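Local coordinates for Tat (Twin-arginine translocation) pathway signal sequence containing protein (Mycobacterium tuberculosis, PDB 5IMU) that is of unknown function but, as a fragment of a probable Tat-pathway protein, joins an alpha/beta/alpha sandwich to a helical bundle, at residues A[30-35]-A[92-97]; A[23-28]-A[96-101]; A[49-54]-A[184-189]. All blocks are in the same frame, centred on the assembly; numbering follows the deposited sequence.

Contact 1 of 3, residues A[30-35]-A[92-97]; sequences RISWAA and HESNTY
Trp33 and His92 form an antiparallel hydrogen-bonded pair. Trp33 N donates to His92 O at 3.0 Å, and His92 N returns the bond to Trp33 O at 2.9 Å. Both side chains leave the sheet on the same face, toward helix 6-27, and their rings approach obliquely with planes 47° apart. The near atoms are Trp33 CD1 and His92 CD2, 3.9 Å apart. CG of His92 is anti to the backbone N (chi1 162°), and at the edge of the imidazole CD2 meets Ile31 O, in plane, at 3.3 Å. Ring nitrogens on this packed side are bonded to the turn before the strand: Trp33 NE1 to Glu28 O, His92 NE2 to Pro29 O.

Beyond the pair the chains stay close, but regular pairing between the two segments gives way to side-chain and water bonds on the solvent side. Ser32 OG accepts a bent bond from Ser94 N (3.1 Å, 143°) and meets a water that reaches Glu93 OE2 only weakly. CB of Ser94 rests on Arg30 O at 3.3 Å, while a second water donates to that oxygen and accepts from Asn95 ND2. The guanidinium of Arg30 forms salt bridges with Glu28 and Glu172. A type II turn, Glu93 to Thr96, marks where the outermost strand 88-92 leaves its antiparallel neighbour 33-37 in the sheet of the alpha/beta/alpha sandwich.

Contact 2 of 3, residues A[23-28]-A[96-101]; sequences AVARQE and TYVAEP
Arg26 sends its CG between the backbone N and the carbonyl carbon (chi1 73°), and its chain is extended at chi2 and bends at chi3 (51°), which sets NE beside the loop 96-101. Val98 answers with CG1 anti to its own backbone N (chi1 -172°), which places that methyl against the root of the arginine. The arginine makes a side-on, two-nitrogen hydrogen bond to one carbonyl oxygen, from the last turn of helix 6-27, a helix that packs on the sheet of the alpha/beta/alpha sandwich, to the irregular loop that follows the outer strand 88-92.

The two branches of Val98 divide the work. CG1 lies 3.6 Å from Arg26 CB, and CG2 reaches Ala25 CB at 3.9 Å. Ala25 is buried and also touches Trp33 and His92 on the sheet, and Val98 touches His92 as well, so the valine extends the packing of Ala25, Trp33 and His92 outward.

Farther out the contact becomes polar and lies at the protein surface. Pro101 covers one face of the guanidinium, its CB 3.7 Å above the plane and displaced toward the rim, while its CD packs against the aliphatic CD of Arg26. The proline probably limits movement of the flat group on that side, and the hydrogen bonds to Ala99 would restrain its rotation. Glu100 carries an opposite charge, but its OE1 stays 6.3 Å from Arg26 NE, so any attraction is probably modest. Ala99 O sits in the guanidinium plane at its edge and accepts from Arg26 NE and Arg26 NH2, both at 3.0 Å, with the NE donor nearly in line with the C=O bond.

Contact 3 of 3, residues A[49-54]-A[184-189]; sequences DLAGGW and TAVGDW
Trp54 drives the edge of its six-membered ring onto the face of Trp189, CH2 lying 3.7 Å above the plane and over the centre of the indole, nearest CD2. The planes stand 80° apart and the six-membered centroids are 5.2 Å apart, a T-shaped (edge-to-face) pair. CG of Trp54 is anti to its backbone N (chi1 179°), which sets CG out toward the helix; the neighbouring CZ3 comes to 3.9 Å from Trp189 CE3. Trp54 NE1 is bonded to His209 ND1, and the rings of Tyr208, His209 and Trp212 also meet the Trp54 indole.

This loop follows strand 44-48 of the alpha/beta/alpha sandwich, in the DUF5632 region, and helix 183-199 lies in the DUF5631 region, probably part of the helical bundle. A type I' turn from Ala51 to Trp54, with glycines at both central positions, folds the loop back; at Gly53 the backbone angles would jam a CB against the preceding carbonyl oxygen.

The start of the turn and the residue before it add apolar groups. Ala51 CB meets Val186 CG1 at 3.7 Å, and Val186 CG1 lies more loosely beside Trp54 CZ3. Leu50 crosses Trp189 at about a right angle, its CD2 3.9 Å from CZ3 of that indole. Leu50 also touches Val174 and Leu175 of helix 157-177, while Pro56 and Pro57 touch Trp189 and His181 NE2 bonds to Leu50 O.

Overall arrangement
Contacts 1 and 2 are neighbours, their centres about 8 Å apart, and their segments overlap in the loop after strand 88-92. They touch directly: His92 CG packs 3.5 Å from Ala25 CB, His92 CE1 lies 3.6 Å from Val98 CG2, Trp33 CD2 lies 3.6 Å from Val24 CG2, and Trp33 NE1 bonds to Glu28 O, so the two contacts pack as one region. Contact 3 joins the DUF5632 and DUF5631 regions, with its centre about 16 Å from that of contact 1 and about 21 Å from that of contact 2. Tyr178 links contacts 1 and 3, its hydroxyl bonding Ser32 N and Asp49 OD1. The potassium ion, at Thr44, Asn64 and Thr66, involves none of the contact residues.

Contact 1 of 3, residues A[30-35]-A[92-97]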
ATOM      1  N   ARG A  30       9.350  -0.956   9.934  1.00 13.64           N
ATOM      2  CA  ARG A  30      10.382  -1.810   9.362  1.00 14.81           C
ATOM      3  C   ARG A  30      10.701  -1.481   7.909  1.00 15.23           C
ATOM      4  O   ARG A  30      11.628  -2.079   7.350  1.00 14.77           O
ATOM      5  CB  ARG A  30       9.963  -3.280   9.486  1.00 12.74           C
ATOM      6  CG  ARG A  30       9.805  -3.749  10.929  1.00 11.07           C
ATOM      7  CD  ARG A  30       9.262  -5.171  11.004  1.00 13.59           C
ATOM      8  NE  ARG A  30       7.834  -5.231  10.707  1.00 15.18           N
ATOM      9  CZ  ARG A  30       7.122  -6.354  10.684  1.00 22.17           C
ATOM     10  NH1 ARG A  30       7.707  -7.518  10.934  1.00 17.88           N
ATOM     11  NH2 ARG A  30       5.825  -6.314  10.406  1.00 13.03           N
ATOM     12  N   ILE A  31       9.977  -0.550   7.286  1.00 15.28           N
ATOM     13  CA  ILE A  31      10.230  -0.151   5.908  1.00 13.24           C
ATOM     14  C   ILE A  31      10.375   1.364   5.853  1.00 14.73           C
ATOM     15  O   ILE A  31       9.940   2.087   6.752  1.00 10.48           O
ATOM     16  CB  ILE A  31       9.116  -0.618   4.948  1.00 14.25           C
ATOM     17  CG1 ILE A  31       7.799   0.086   5.276  1.00 12.56           C
ATOM     18  CG2 ILE A  31       8.951  -2.130   5.020  1.00  9.84           C
ATOM     19  CD1 ILE A  31       6.623  -0.422   4.460  1.00 11.22           C
ATOM     20  N   SER A  32      10.993   1.841   4.773  1.00 10.39           N
ATOM     21  CA  SER A  32      11.260   3.266   4.618  1.00 11.72           C
ATOM     22  C   SER A  32      10.061   3.981   4.008  1.00 12.23           C
ATOM     23  O   SER A  32       9.370   3.438   3.142  1.00 11.77           O
ATOM     24  CB  SER A  32      12.497   3.489   3.746  1.00 11.31           C
ATOM     25  OG  SER A  32      13.667   3.041   4.406  1.00 12.89           O
ATOM     26  N   TRP A  33       9.821   5.209   4.470  1.00 11.29           N
ATOM     27  CA  TRP A  33       8.712   6.031   4.010  1.00  9.46           C
ATOM     28  C   TRP A  33       9.213   7.420   3.641  1.00  9.81           C
ATOM     29  O   TRP A  33      10.252   7.871   4.128  1.00 11.65           O
ATOM     30  CB  TRP A  33       7.624   6.183   5.087  1.00  8.56           C
ATOM     31  CG  TRP A  33       6.974   4.909   5.541  1.00 15.87           C
ATOM     32  CD1 TRP A  33       7.370   4.110   6.576  1.00 11.04           C
ATOM     33  CD2 TRP A  33       5.789   4.310   5.004  1.00 13.53           C
ATOM     34  NE1 TRP A  33       6.514   3.042   6.705  1.00  8.70           N
ATOM     35  CE2 TRP A  33       5.534   3.143   5.751  1.00 12.74           C
ATOM     36  CE3 TRP A  33       4.921   4.644   3.958  1.00 12.99           C
ATOM     37  CZ2 TRP A  33       4.450   2.308   5.487  1.00 13.35           C
ATOM     38  CZ3 TRP A  33       3.846   3.813   3.697  1.00 12.70           C
ATOM     39  CH2 TRP A  33       3.620   2.660   4.458  1.00  9.32           C
ATOM     40  N   ALA A  34       8.448   8.104   2.791  1.00 11.74           N
ATOM     41  CA  ALA A  34       8.710   9.503   2.484  1.00  9.11           C
ATOM     42  C   ALA A  34       7.417  10.178   2.052  1.00 11.11           C
ATOM     43  O   ALA A  34       6.529   9.542   1.478  1.00 11.85           O
ATOM     44  CB  ALA A  34       9.772   9.662   1.391  1.00  9.92           C
ATOM     45  N   ALA A  35       7.322  11.475   2.334  1.00 13.08           N
ATOM     46  CA  ALA A  35       6.209  12.296   1.885  1.00 10.07           C
ATOM     47  C   ALA A  35       6.733  13.628   1.370  1.00 12.33           C
ATOM     48  O   ALA A  35       7.704  14.177   1.897  1.00 12.06           O
ATOM     49  CB  ALA A  35       5.184  12.535   3.000  1.00 10.77           C
ATOM     50  N   HIS A  92      11.457   8.623   6.609  1.00  9.37           N
ATOM     51  CA  HIS A  92      11.711   7.717   7.719  1.00 11.98           C
ATOM     52  C   HIS A  92      12.539   6.561   7.184  1.00 10.47           C
ATOM     53  O   HIS A  92      12.150   5.928   6.200  1.00 12.73           O
ATOM     54  CB  HIS A  92      10.397   7.202   8.324  1.00 10.60           C
ATOM     55  CG  HIS A  92      10.547   5.965   9.160  1.00 14.07           C
ATOM     56  ND1 HIS A  92      10.805   6.006  10.514  1.00 12.95           N
ATOM     57  CD2 HIS A  92      10.453   4.654   8.835  1.00 11.83           C
ATOM     58  CE1 HIS A  92      10.872   4.773  10.985  1.00 17.52           C
ATOM     59  NE2 HIS A  92      10.664   3.934   9.986  1.00 15.39           N
ATOM     60  N   GLU A  93      13.684   6.303   7.806  1.00 10.00           N
ATOM     61  CA  GLU A  93      14.508   5.167   7.421  1.00 13.60           C
ATOM     62  C   GLU A  93      14.044   3.931   8.176  1.00 11.98           C
ATOM     63  O   GLU A  93      13.712   4.005   9.363  1.00 12.99           O
ATOM     64  CB  GLU A  93      15.989   5.436   7.704  1.00 13.81           C
ATOM     65  CG  GLU A  93      16.931   4.332   7.219  1.00 17.93           C
ATOM     66  CD  GLU A  93      16.973   4.197   5.702  1.00 23.95           C
ATOM     67  OE1 GLU A  93      16.530   5.129   4.998  1.00 21.81           O
ATOM     68  OE2 GLU A  93      17.456   3.154   5.213  1.00 25.60           O
ATOM     69  N   SER A  94      14.016   2.800   7.473  1.00 13.18           N
ATOM     70  CA  SER A  94      13.519   1.556   8.045  1.00 15.98           C
ATOM     71  C   SER A  94      14.216   1.236   9.361  1.00 17.05           C
ATOM     72  O   SER A  94      15.441   1.345   9.473  1.00 16.45           O
ATOM     73  CB  SER A  94      13.716   0.411   7.050  1.00 19.42           C
ATOM     74  OG  SER A  94      15.086   0.230   6.743  1.00 25.76           O
ATOM     75  N   ASN A  95      13.412   0.868  10.363  1.00 16.69           N
ATOM     76  CA  ASN A  95      13.822   0.424  11.695  1.00 19.43           C
ATOM     77  C   ASN A  95      14.225   1.567  12.621  1.00 24.00           C
ATOM     78  O   ASN A  95      14.697   1.311  13.737  1.00 22.67           O
ATOM     79  CB  ASN A  95      14.948  -0.615  11.629  1.00 19.76           C
ATOM     80  CG  ASN A  95      14.523  -1.884  10.913  1.00 21.78           C
ATOM     81  OD1 ASN A  95      13.449  -2.425  11.179  1.00 25.02           O
ATOM     82  ND2 ASN A  95      15.361  -2.365  10.002  1.00 29.04           N
ATOM     83  N   THR A  96      14.049   2.819  12.203  1.00 20.65           N
ATOM     84  CA  THR A  96      14.151   3.935  13.134  1.00 18.66           C
ATOM     85  C   THR A  96      12.972   3.911  14.100  1.00 17.77           C
ATOM     86  O   THR A  96      11.840   3.605  13.713  1.00 15.44           O
ATOM     87  CB  THR A  96      14.185   5.264  12.371  1.00 19.47           C
ATOM     88  OG1 THR A  96      15.354   5.316  11.544  1.00 21.16           O
ATOM     89  CG2 THR A  96      14.196   6.452  13.331  1.00 22.61           C
ATOM     90  N   TYR A  97      13.237   4.218  15.367  1.00 18.21           N
ATOM     91  CA  TYR A  97      12.161   4.266  16.346  1.00 19.25           C
ATOM     92  C   TYR A  97      11.299   5.504  16.134  1.00 24.93           C
ATOM     93  O   TYR A  97      11.803   6.595  15.856  1.00 26.03           O
ATOM     94  CB  TYR A  97      12.715   4.257  17.769  1.00 20.71           C
ATOM     95  CG  TYR A  97      11.636   4.374  18.824  1.00 23.91           C
ATOM     96  CD1 TYR A  97      10.673   3.380  18.973  1.00 32.90           C
ATOM     97  CD2 TYR A  97      11.572   5.478  19.665  1.00 32.67           C
ATOM     98  CE1 TYR A  97       9.681   3.482  19.934  1.00 33.99           C
ATOM     99  CE2 TYR A  97      10.583   5.589  20.628  1.00 27.35           C
ATOM    100  CZ  TYR A  97       9.640   4.588  20.758  1.00 31.13           C
ATOM    101  OH  TYR A  97       8.655   4.693  21.713  1.00 33.45           O
TER
HETATM  102  O   HOH W   1      13.594  -3.692   8.096  1.00 22.27           O
HETATM  103  O   HOH W   2      15.417   1.100   3.307  1.00 33.38           O

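Contact 2 of 3, residues A[23-28]-A[96-101]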
ATOM      1  N   ALA A  23       3.308   9.179  11.027  1.00 12.26           N
ATOM      2  CA  ALA A  23       2.026   8.524  11.270  1.00 13.11           C
ATOM      3  C   ALA A  23       1.970   7.148  10.617  1.00 15.19           C
ATOM      4  O   ALA A  23       1.461   6.191  11.213  1.00 10.71           O
ATOM      5  CB  ALA A  23       0.882   9.403  10.766  1.00 12.44           C
ATOM      6  N   VAL A  24       2.476   7.024   9.388  1.00  7.30           N
ATOM      7  CA  VAL A  24       2.508   5.702   8.770  1.00 10.66           C
ATOM      8  C   VAL A  24       3.699   4.900   9.277  1.00 12.82           C
ATOM      9  O   VAL A  24       3.624   3.668   9.380  1.00 12.06           O
ATOM     10  CB  VAL A  24       2.519   5.805   7.234  1.00 12.78           C
ATOM     11  CG1 VAL A  24       1.204   6.377   6.731  1.00  9.91           C
ATOM     12  CG2 VAL A  24       3.695   6.641   6.752  1.00 12.48           C
ATOM     13  N   ALA A  25       4.803   5.573   9.617  1.00 12.84           N
ATOM     14  CA  ALA A  25       5.995   4.857  10.056  1.00  9.53           C
ATOM     15  C   ALA A  25       5.759   4.140  11.378  1.00 14.07           C
ATOM     16  O   ALA A  25       6.217   3.010  11.566  1.00 10.33           O
ATOM     17  CB  ALA A  25       7.178   5.821  10.165  1.00 12.32           C
ATOM     18  N   ARG A  26       5.033   4.767  12.309  1.00 14.12           N
ATOM     19  CA  ARG A  26       4.799   4.084  13.575  1.00 12.23           C
ATOM     20  C   ARG A  26       3.876   2.882  13.414  1.00 13.78           C
ATOM     21  O   ARG A  26       3.926   1.966  14.241  1.00 13.54           O
ATOM     22  CB  ARG A  26       4.244   5.051  14.626  1.00 14.77           C
ATOM     23  CG  ARG A  26       2.802   5.478  14.442  1.00 15.37           C
ATOM     24  CD  ARG A  26       2.330   6.246  15.673  1.00 18.09           C
ATOM     25  NE  ARG A  26       3.260   7.316  16.026  1.00 14.69           N
ATOM     26  CZ  ARG A  26       3.161   8.566  15.585  1.00 19.50           C
ATOM     27  NH1 ARG A  26       2.166   8.908  14.781  1.00 14.48           N
ATOM     28  NH2 ARG A  26       4.055   9.475  15.952  1.00 16.19           N
ATOM     29  N   GLN A  27       3.055   2.852  12.359  1.00 11.12           N
ATOM     30  CA  GLN A  27       2.258   1.665  12.069  1.00 14.24           C
ATOM     31  C   GLN A  27       3.112   0.549  11.478  1.00 15.11           C
ATOM     32  O   GLN A  27       2.868  -0.632  11.751  1.00 14.61           O
ATOM     33  CB  GLN A  27       1.115   2.007  11.113  1.00 12.09           C
ATOM     34  CG  GLN A  27       0.103   2.994  11.666  1.00 11.68           C
ATOM     35  CD  GLN A  27      -0.998   3.307  10.670  1.00 14.98           C
ATOM     36  OE1 GLN A  27      -1.890   2.490  10.441  1.00  9.40           O
ATOM     37  NE2 GLN A  27      -0.936   4.489  10.067  1.00  8.41           N
ATOM     38  N   GLU A  28       4.103   0.896  10.661  1.00  9.88           N
ATOM     39  CA  GLU A  28       5.011  -0.086  10.064  1.00 13.81           C
ATOM     40  C   GLU A  28       6.405   0.517   9.953  1.00 11.57           C
ATOM     41  O   GLU A  28       6.790   1.054   8.906  1.00 12.31           O
ATOM     42  CB  GLU A  28       4.506  -0.552   8.698  1.00 10.03           C
ATOM     43  CG  GLU A  28       5.361  -1.661   8.121  1.00 13.64           C
ATOM     44  CD  GLU A  28       5.604  -2.761   9.138  1.00 15.62           C
ATOM     45  OE1 GLU A  28       4.673  -3.557   9.373  1.00 10.69           O
ATOM     46  OE2 GLU A  28       6.713  -2.818   9.716  1.00 15.31           O
ATOM     47  N   THR A  96      14.049   2.819  12.203  1.00 20.65           N
ATOM     48  CA  THR A  96      14.151   3.935  13.134  1.00 18.66           C
ATOM     49  C   THR A  96      12.972   3.911  14.100  1.00 17.77           C
ATOM     50  O   THR A  96      11.840   3.605  13.713  1.00 15.44           O
ATOM     51  CB  THR A  96      14.185   5.264  12.371  1.00 19.47           C
ATOM     52  OG1 THR A  96      15.354   5.316  11.544  1.00 21.16           O
ATOM     53  CG2 THR A  96      14.196   6.452  13.331  1.00 22.61           C
ATOM     54  N   TYR A  97      13.237   4.218  15.367  1.00 18.21           N
ATOM     55  CA  TYR A  97      12.161   4.266  16.346  1.00 19.25           C
ATOM     56  C   TYR A  97      11.299   5.504  16.134  1.00 24.93           C
ATOM     57  O   TYR A  97      11.803   6.595  15.856  1.00 26.03           O
ATOM     58  CB  TYR A  97      12.715   4.257  17.769  1.00 20.71           C
ATOM     59  CG  TYR A  97      11.636   4.374  18.824  1.00 23.91           C
ATOM     60  CD1 TYR A  97      10.673   3.380  18.973  1.00 32.90           C
ATOM     61  CD2 TYR A  97      11.572   5.478  19.665  1.00 32.67           C
ATOM     62  CE1 TYR A  97       9.681   3.482  19.934  1.00 33.99           C
ATOM     63  CE2 TYR A  97      10.583   5.589  20.628  1.00 27.35           C
ATOM     64  CZ  TYR A  97       9.640   4.588  20.758  1.00 31.13           C
ATOM     65  OH  TYR A  97       8.655   4.693  21.713  1.00 33.45           O
ATOM     66  N   VAL A  98       9.988   5.327  16.270  1.00 20.36           N
ATOM     67  CA  VAL A  98       9.018   6.397  16.079  1.00 23.03           C
ATOM     68  C   VAL A  98       8.303   6.638  17.400  1.00 22.42           C
ATOM     69  O   VAL A  98       7.869   5.686  18.060  1.00 25.63           O
ATOM     70  CB  VAL A  98       8.008   6.059  14.969  1.00 15.43           C
ATOM     71  CG1 VAL A  98       7.144   7.267  14.657  1.00 18.40           C
ATOM     72  CG2 VAL A  98       8.733   5.572  13.723  1.00 21.17           C
ATOM     73  N   ALA A  99       8.174   7.907  17.775  1.00 24.57           N
ATOM     74  CA  ALA A  99       7.537   8.253  19.037  1.00 21.29           C
ATOM     75  C   ALA A  99       6.068   7.846  19.040  1.00 24.19           C
ATOM     76  O   ALA A  99       5.409   7.789  17.997  1.00 19.19           O
ATOM     77  CB  ALA A  99       7.659   9.753  19.298  1.00 22.57           C
ATOM     78  N   GLU A 100       5.560   7.549  20.235  1.00 24.99           N
ATOM     79  CA  GLU A 100       4.136   7.316  20.405  1.00 30.28           C
ATOM     80  C   GLU A 100       3.354   8.547  19.947  1.00 23.13           C
ATOM     81  O   GLU A 100       3.841   9.677  20.059  1.00 21.61           O
ATOM     82  CB  GLU A 100       3.815   7.004  21.866  1.00 26.46           C
ATOM     83  CG  GLU A 100       4.157   5.588  22.299  1.00 30.90           C
ATOM     84  CD  GLU A 100       3.155   4.562  21.800  1.00 34.76           C
ATOM     85  OE1 GLU A 100       1.954   4.895  21.704  1.00 44.40           O
ATOM     86  OE2 GLU A 100       3.568   3.421  21.504  1.00 33.07           O
ATOM     87  N   PRO A 101       2.145   8.361  19.427  1.00 18.70           N
ATOM     88  CA  PRO A 101       1.398   9.504  18.901  1.00 20.42           C
ATOM     89  C   PRO A 101       0.860  10.384  20.015  1.00 28.54           C
ATOM     90  O   PRO A 101       0.626   9.939  21.141  1.00 19.76           O
ATOM     91  CB  PRO A 101       0.258   8.848  18.117  1.00 18.81           C
ATOM     92  CG  PRO A 101       0.023   7.565  18.844  1.00 23.33           C
ATOM     93  CD  PRO A 101       1.387   7.103  19.296  1.00 23.88           C
TER

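Contact 3 of 3, residues A[49-54]-A[184-189]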
ATOM      1  N   ASP A  49       9.212   2.326  -0.449  1.00 10.24           N
ATOM      2  CA  ASP A  49       9.920   1.608  -1.501  1.00 14.13           C
ATOM      3  C   ASP A  49       9.708   0.100  -1.424  1.00 14.68           C
ATOM      4  O   ASP A  49      10.456  -0.657  -2.055  1.00 12.97           O
ATOM      5  CB  ASP A  49      11.415   1.944  -1.466  1.00 12.80           C
ATOM      6  CG  ASP A  49      12.093   1.508  -0.178  1.00 14.78           C
ATOM      7  OD1 ASP A  49      11.396   1.100   0.775  1.00 15.46           O
ATOM      8  OD2 ASP A  49      13.340   1.577  -0.120  1.00 14.46           O
ATOM      9  N   LEU A  50       8.699  -0.346  -0.671  1.00 15.71           N
ATOM     10  CA  LEU A  50       8.419  -1.775  -0.557  1.00 10.85           C
ATOM     11  C   LEU A  50       8.145  -2.398  -1.921  1.00 12.83           C
ATOM     12  O   LEU A  50       8.653  -3.482  -2.230  1.00 16.41           O
ATOM     13  CB  LEU A  50       7.234  -1.998   0.384  1.00 11.90           C
ATOM     14  CG  LEU A  50       6.749  -3.432   0.619  1.00  8.94           C
ATOM     15  CD1 LEU A  50       7.817  -4.275   1.304  1.00 12.56           C
ATOM     16  CD2 LEU A  50       5.459  -3.435   1.429  1.00 10.09           C
ATOM     17  N   ALA A  51       7.354  -1.723  -2.758  1.00 10.21           N
ATOM     18  CA  ALA A  51       7.006  -2.266  -4.066  1.00 12.22           C
ATOM     19  C   ALA A  51       6.531  -1.189  -5.035  1.00 16.20           C
ATOM     20  O   ALA A  51       5.373  -1.203  -5.464  1.00 11.86           O
ATOM     21  CB  ALA A  51       5.933  -3.348  -3.922  1.00 13.29           C
ATOM     22  N   GLY A  52       7.414  -0.252  -5.383  1.00 13.51           N
ATOM     23  CA  GLY A  52       7.158   0.700  -6.450  1.00 14.01           C
ATOM     24  C   GLY A  52       6.095   1.743  -6.185  1.00 16.08           C
ATOM     25  O   GLY A  52       5.679   2.427  -7.125  1.00 17.02           O
ATOM     26  N   GLY A  53       5.645   1.898  -4.944  1.00 11.93           N
ATOM     27  CA  GLY A  53       4.605   2.856  -4.604  1.00 10.23           C
ATOM     28  C   GLY A  53       3.361   2.242  -3.997  1.00 15.91           C
ATOM     29  O   GLY A  53       2.475   2.984  -3.543  1.00 11.48           O
ATOM     30  N   TRP A  54       3.258   0.917  -3.983  1.00 14.14           N
ATOM     31  CA  TRP A  54       2.148   0.239  -3.331  1.00 11.26           C
ATOM     32  C   TRP A  54       2.222   0.444  -1.822  1.00  9.35           C
ATOM     33  O   TRP A  54       3.307   0.469  -1.236  1.00  9.73           O
ATOM     34  CB  TRP A  54       2.198  -1.249  -3.685  1.00 11.19           C
ATOM     35  CG  TRP A  54       1.140  -2.117  -3.081  1.00  6.79           C
ATOM     36  CD1 TRP A  54      -0.179  -2.171  -3.430  1.00  8.51           C
ATOM     37  CD2 TRP A  54       1.327  -3.105  -2.059  1.00  7.82           C
ATOM     38  NE1 TRP A  54      -0.829  -3.116  -2.669  1.00 11.00           N
ATOM     39  CE2 TRP A  54       0.074  -3.704  -1.821  1.00 10.60           C
ATOM     40  CE3 TRP A  54       2.432  -3.533  -1.316  1.00  8.13           C
ATOM     41  CZ2 TRP A  54      -0.106  -4.711  -0.868  1.00  8.70           C
ATOM     42  CZ3 TRP A  54       2.253  -4.531  -0.370  1.00  9.73           C
ATOM     43  CH2 TRP A  54       0.995  -5.108  -0.154  1.00  9.62           C
ATOM     44  N   THR A 184       8.102 -11.672  -5.878  1.00 33.07           N
ATOM     45  CA  THR A 184       7.201 -12.815  -5.961  1.00 38.18           C
ATOM     46  C   THR A 184       6.289 -12.884  -4.741  1.00 26.98           C
ATOM     47  O   THR A 184       5.064 -12.997  -4.869  1.00 21.71           O
ATOM     48  CB  THR A 184       8.017 -14.101  -6.102  1.00 32.95           C
ATOM     49  OG1 THR A 184       8.384 -14.292  -7.474  1.00 44.28           O
ATOM     50  CG2 THR A 184       7.227 -15.306  -5.602  1.00 30.11           C
ATOM     51  N   ALA A 185       6.875 -12.814  -3.542  1.00 24.29           N
ATOM     52  CA  ALA A 185       6.074 -12.871  -2.324  1.00 24.21           C
ATOM     53  C   ALA A 185       5.203 -11.632  -2.164  1.00 16.02           C
ATOM     54  O   ALA A 185       4.098 -11.720  -1.616  1.00 12.70           O
ATOM     55  CB  ALA A 185       6.979 -13.048  -1.105  1.00 22.07           C
ATOM     56  N   VAL A 186       5.676 -10.476  -2.634  1.00 15.06           N
ATOM     57  CA  VAL A 186       4.859  -9.267  -2.581  1.00 20.52           C
ATOM     58  C   VAL A 186       3.629  -9.420  -3.467  1.00 13.37           C
ATOM     59  O   VAL A 186       2.518  -9.028  -3.087  1.00 12.99           O
ATOM     60  CB  VAL A 186       5.698  -8.038  -2.978  1.00 22.69           C
ATOM     61  CG1 VAL A 186       4.815  -6.807  -3.093  1.00 14.31           C
ATOM     62  CG2 VAL A 186       6.809  -7.805  -1.966  1.00 20.08           C
ATOM     63  N   GLY A 187       3.805  -9.994  -4.659  1.00 14.76           N
ATOM     64  CA  GLY A 187       2.667 -10.231  -5.531  1.00 12.05           C
ATOM     65  C   GLY A 187       1.617 -11.118  -4.889  1.00 11.56           C
ATOM     66  O   GLY A 187       0.418 -10.853  -4.998  1.00 12.43           O
ATOM     67  N   ASP A 188       2.054 -12.178  -4.207  1.00 12.52           N
ATOM     68  CA  ASP A 188       1.121 -13.028  -3.471  1.00  9.75           C
ATOM     69  C   ASP A 188       0.370 -12.229  -2.412  1.00 11.08           C
ATOM     70  O   ASP A 188      -0.847 -12.371  -2.254  1.00 11.72           O
ATOM     71  CB  ASP A 188       1.872 -14.195  -2.830  1.00 13.95           C
ATOM     72  CG  ASP A 188       2.334 -15.223  -3.845  1.00 16.60           C
ATOM     73  OD1 ASP A 188       2.212 -14.965  -5.062  1.00 16.54           O
ATOM     74  OD2 ASP A 188       2.825 -16.294  -3.427  1.00 18.47           O
ATOM     75  N   TRP A 189       1.095 -11.394  -1.663  1.00  9.67           N
ATOM     76  CA  TRP A 189       0.478 -10.499  -0.687  1.00 13.34           C
ATOM     77  C   TRP A 189      -0.612  -9.649  -1.332  1.00 10.12           C
ATOM     78  O   TRP A 189      -1.705  -9.488  -0.777  1.00  9.58           O
ATOM     79  CB  TRP A 189       1.570  -9.623  -0.064  1.00 11.11           C
ATOM     80  CG  TRP A 189       1.191  -8.830   1.154  1.00 13.54           C
ATOM     81  CD1 TRP A 189      -0.032  -8.767   1.762  1.00 11.44           C
ATOM     82  CD2 TRP A 189       2.059  -7.977   1.909  1.00  9.72           C
ATOM     83  NE1 TRP A 189       0.026  -7.927   2.851  1.00  9.53           N
ATOM     84  CE2 TRP A 189       1.299  -7.430   2.961  1.00  9.08           C
ATOM     85  CE3 TRP A 189       3.408  -7.625   1.795  1.00 12.09           C
ATOM     86  CZ2 TRP A 189       1.845  -6.547   3.894  1.00  9.64           C
ATOM     87  CZ3 TRP A 189       3.946  -6.752   2.722  1.00 13.47           C
ATOM     88  CH2 TRP A 189       3.166  -6.223   3.758  1.00 13.30           C
TER